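Local coordinates for DNA repair protein RAD7 (Saccharomyces cerevisiae, PDB 5ZB2) that takes part, as a component of the GGR complex and a partner of Elc1, in global genome nucleotide excision repair, which removes damage from nontranscribed DNA, at residues 328-333 / 353-358. Sequence-based numbering, arbitrary orientation.
Sequences NLNSLK and LGFVRC
L353 lies side by side with L329, both pointing the same way into the interior, and their CD2 and CD1 methyls meet at 3.7 Å. Each leucine opens a type II beta turn, 329-332 and 353-356, so the two loops stack as near copies. From G354, the carbonyl O accepts S331 N at 2.8 Å, while N330 CA brings its hydrogen to the same oxygen. The N330 amide passes over G354, with ND2 3.5 Å from G354 CA, where a side chain would collide with it. CG of N330 stands anti to its backbone N (chi1 -175°), and the amide joins both loops: OD1 takes a 2.6 Å hydrogen bond from S331 OG, and ND2 reaches D352, whose OD1 also holds G354 N. An alanine in place of N330 would probably leave S331 OG without this acceptor and open a gap over G354. At F355, CB rests 3.9 Å from S331 OG, and the carbonyl O receives K333 NZ at 3.3 Å from above its plane. V356 is buried, its CG2 lying 3.4 Å from L329 O. R357, its chain bent at chi3 (55°), grips K333 O side-on through NE and NH2, the latter at 3.0 Å. Nearby, a water beside L332 O accepts from C358 N. These are successive leucine-rich repeat loops of the solenoid, following the adjacent parallel strands 326-328 and 350-352 and leading into helices 337-341 and 361-370; F340 of helix 337-341 packs on L329, L353 and V356.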
ATOM      1  N   ASN A 328       0.894  -1.378 -44.378  1.00 38.95           N
ATOM      2  CA  ASN A 328       2.112  -0.592 -44.204  1.00 39.04           C
ATOM      3  C   ASN A 328       3.134  -1.026 -45.246  1.00 36.70           C
ATOM      4  O   ASN A 328       3.684  -2.129 -45.159  1.00 36.76           O
ATOM      5  CB  ASN A 328       2.665  -0.762 -42.789  1.00 37.91           C
ATOM      6  CG  ASN A 328       3.875   0.113 -42.519  1.00 39.14           C
ATOM      7  OD1 ASN A 328       4.571   0.547 -43.442  1.00 36.97           O
ATOM      8  ND2 ASN A 328       4.138   0.369 -41.244  1.00 40.68           N
ATOM      9  N   LEU A 329       3.396  -0.151 -46.220  1.00 33.81           N
ATOM     10  CA  LEU A 329       4.385  -0.386 -47.265  1.00 36.60           C
ATOM     11  C   LEU A 329       5.603   0.520 -47.111  1.00 36.50           C
ATOM     12  O   LEU A 329       6.347   0.730 -48.077  1.00 35.95           O
ATOM     13  CB  LEU A 329       3.750  -0.182 -48.641  1.00 37.11           C
ATOM     14  CG  LEU A 329       2.472  -0.981 -48.917  1.00 37.35           C
ATOM     15  CD1 LEU A 329       1.847  -0.523 -50.221  1.00 38.41           C
ATOM     16  CD2 LEU A 329       2.744  -2.486 -48.954  1.00 35.66           C
ATOM     17  N   ASN A 330       5.826   1.040 -45.909  1.00 39.32           N
ATOM     18  CA  ASN A 330       6.845   2.056 -45.683  1.00 39.19           C
ATOM     19  C   ASN A 330       8.217   1.583 -46.140  1.00 38.88           C
ATOM     20  O   ASN A 330       8.672   0.497 -45.770  1.00 40.71           O
ATOM     21  CB  ASN A 330       6.879   2.414 -44.197  1.00 41.88           C
ATOM     22  CG  ASN A 330       7.821   3.557 -43.888  1.00 40.94           C
ATOM     23  OD1 ASN A 330       9.040   3.432 -44.006  1.00 39.43           O
ATOM     24  ND2 ASN A 330       7.257   4.676 -43.462  1.00 43.57           N
ATOM     25  N   SER A 331       8.870   2.412 -46.953  1.00 39.78           N
ATOM     26  CA  SER A 331      10.239   2.237 -47.439  1.00 42.71           C
ATOM     27  C   SER A 331      10.358   1.175 -48.525  1.00 41.85           C
ATOM     28  O   SER A 331      11.485   0.761 -48.833  1.00 44.18           O
ATOM     29  CB  SER A 331      11.214   1.887 -46.309  1.00 43.67           C
ATOM     30  OG  SER A 331      11.190   2.862 -45.287  1.00 42.52           O
ATOM     31  N   LEU A 332       9.253   0.719 -49.121  1.00 40.97           N
ATOM     32  CA  LEU A 332       9.332  -0.219 -50.242  1.00 42.18           C
ATOM     33  C   LEU A 332       9.662   0.576 -51.502  1.00 45.38           C
ATOM     34  O   LEU A 332       8.795   0.958 -52.293  1.00 43.64           O
ATOM     35  CB  LEU A 332       8.043  -1.015 -50.389  1.00 39.35           C
ATOM     36  CG  LEU A 332       7.663  -1.959 -49.241  1.00 40.61           C
ATOM     37  CD1 LEU A 332       6.838  -3.127 -49.771  1.00 39.85           C
ATOM     38  CD2 LEU A 332       8.876  -2.467 -48.479  1.00 39.94           C
ATOM     39  N   LYS A 333      10.963   0.817 -51.683  1.00 48.04           N
ATOM     40  CA  LYS A 333      11.447   1.628 -52.792  1.00 51.96           C
ATOM     41  C   LYS A 333      11.268   0.944 -54.140  1.00 51.27           C
ATOM     42  O   LYS A 333      11.287   1.625 -55.170  1.00 52.21           O
ATOM     43  CB  LYS A 333      12.925   1.957 -52.583  1.00 54.63           C
ATOM     44  CG  LYS A 333      13.268   3.429 -52.743  1.00 77.63           C
ATOM     45  CD  LYS A 333      12.807   4.249 -51.546  1.00 66.41           C
ATOM     46  CE  LYS A 333      13.339   5.673 -51.611  1.00 74.67           C
ATOM     47  NZ  LYS A 333      12.939   6.478 -50.426  1.00 79.82           N
ATOM     48  N   LEU A 353       2.582   4.875 -46.661  1.00 44.07           N
ATOM     49  CA  LEU A 353       3.415   4.902 -47.857  1.00 43.43           C
ATOM     50  C   LEU A 353       4.667   5.746 -47.662  1.00 44.80           C
ATOM     51  O   LEU A 353       5.243   6.233 -48.641  1.00 45.77           O
ATOM     52  CB  LEU A 353       2.616   5.416 -49.054  1.00 44.01           C
ATOM     53  CG  LEU A 353       1.363   4.620 -49.415  1.00 45.05           C
ATOM     54  CD1 LEU A 353       0.644   5.272 -50.580  1.00 47.83           C
ATOM     55  CD2 LEU A 353       1.699   3.167 -49.742  1.00 45.16           C
ATOM     56  N   GLY A 354       5.104   5.920 -46.419  1.00 45.36           N
ATOM     57  CA  GLY A 354       6.285   6.707 -46.137  1.00 48.01           C
ATOM     58  C   GLY A 354       7.520   6.179 -46.832  1.00 46.87           C
ATOM     59  O   GLY A 354       7.836   4.988 -46.742  1.00 44.26           O
ATOM     60  N   PHE A 355       8.228   7.067 -47.529  1.00 49.52           N
ATOM     61  CA  PHE A 355       9.458   6.725 -48.240  1.00 50.28           C
ATOM     62  C   PHE A 355       9.204   5.747 -49.386  1.00 49.44           C
ATOM     63  O   PHE A 355      10.101   4.997 -49.779  1.00 50.97           O
ATOM     64  CB  PHE A 355      10.514   6.157 -47.286  1.00 51.03           C
ATOM     65  CG  PHE A 355      10.986   7.140 -46.254  1.00 52.65           C
ATOM     66  CD1 PHE A 355      11.957   8.079 -46.569  1.00 54.61           C
ATOM     67  CD2 PHE A 355      10.463   7.125 -44.971  1.00 51.26           C
ATOM     68  CE1 PHE A 355      12.395   8.989 -45.623  1.00 52.89           C
ATOM     69  CE2 PHE A 355      10.898   8.030 -44.021  1.00 53.91           C
ATOM     70  CZ  PHE A 355      11.865   8.963 -44.348  1.00 54.24           C
ATOM     71  N   VAL A 356       7.989   5.744 -49.935  1.00 47.75           N
ATOM     72  CA  VAL A 356       7.678   4.949 -51.120  1.00 49.80           C
ATOM     73  C   VAL A 356       7.945   5.837 -52.332  1.00 51.32           C
ATOM     74  O   VAL A 356       7.124   6.678 -52.704  1.00 49.66           O
ATOM     75  CB  VAL A 356       6.245   4.417 -51.097  1.00 47.38           C
ATOM     76  CG1 VAL A 356       5.973   3.574 -52.338  1.00 47.32           C
ATOM     77  CG2 VAL A 356       6.019   3.578 -49.848  1.00 44.97           C
ATOM     78  N   ARG A 357       9.103   5.622 -52.957  1.00 55.27           N
ATOM     79  CA  ARG A 357       9.597   6.499 -54.015  1.00 57.24           C
ATOM     80  C   ARG A 357       8.530   6.799 -55.066  1.00 57.64           C
ATOM     81  O   ARG A 357       8.310   7.958 -55.430  1.00 56.81           O
ATOM     82  CB  ARG A 357      10.824   5.845 -54.655  1.00 66.15           C
ATOM     83  CG  ARG A 357      11.346   6.495 -55.930  1.00 73.60           C
ATOM     84  CD  ARG A 357      12.417   5.618 -56.567  1.00 81.89           C
ATOM     85  NE  ARG A 357      11.923   4.264 -56.806  1.00 75.40           N
ATOM     86  CZ  ARG A 357      11.140   3.918 -57.824  1.00 63.61           C
ATOM     87  NH1 ARG A 357      10.756   4.823 -58.716  1.00 58.57           N
ATOM     88  NH2 ARG A 357      10.736   2.662 -57.945  1.00 58.44           N
ATOM     89  N   CYS A 358       7.866   5.761 -55.579  1.00 53.94           N
ATOM     90  CA  CYS A 358       7.027   5.926 -56.762  1.00 55.13           C
ATOM     91  C   CYS A 358       5.756   6.730 -56.503  1.00 52.20           C
ATOM     92  O   CYS A 358       5.115   7.151 -57.470  1.00 53.95           O
ATOM     93  CB  CYS A 358       6.656   4.554 -57.332  1.00 51.81           C
ATOM     94  SG  CYS A 358       5.471   3.645 -56.328  1.00 44.79           S
TER
HETATM   95  O   HOH W   1       8.708   2.928 -54.787  1.00 51.76           O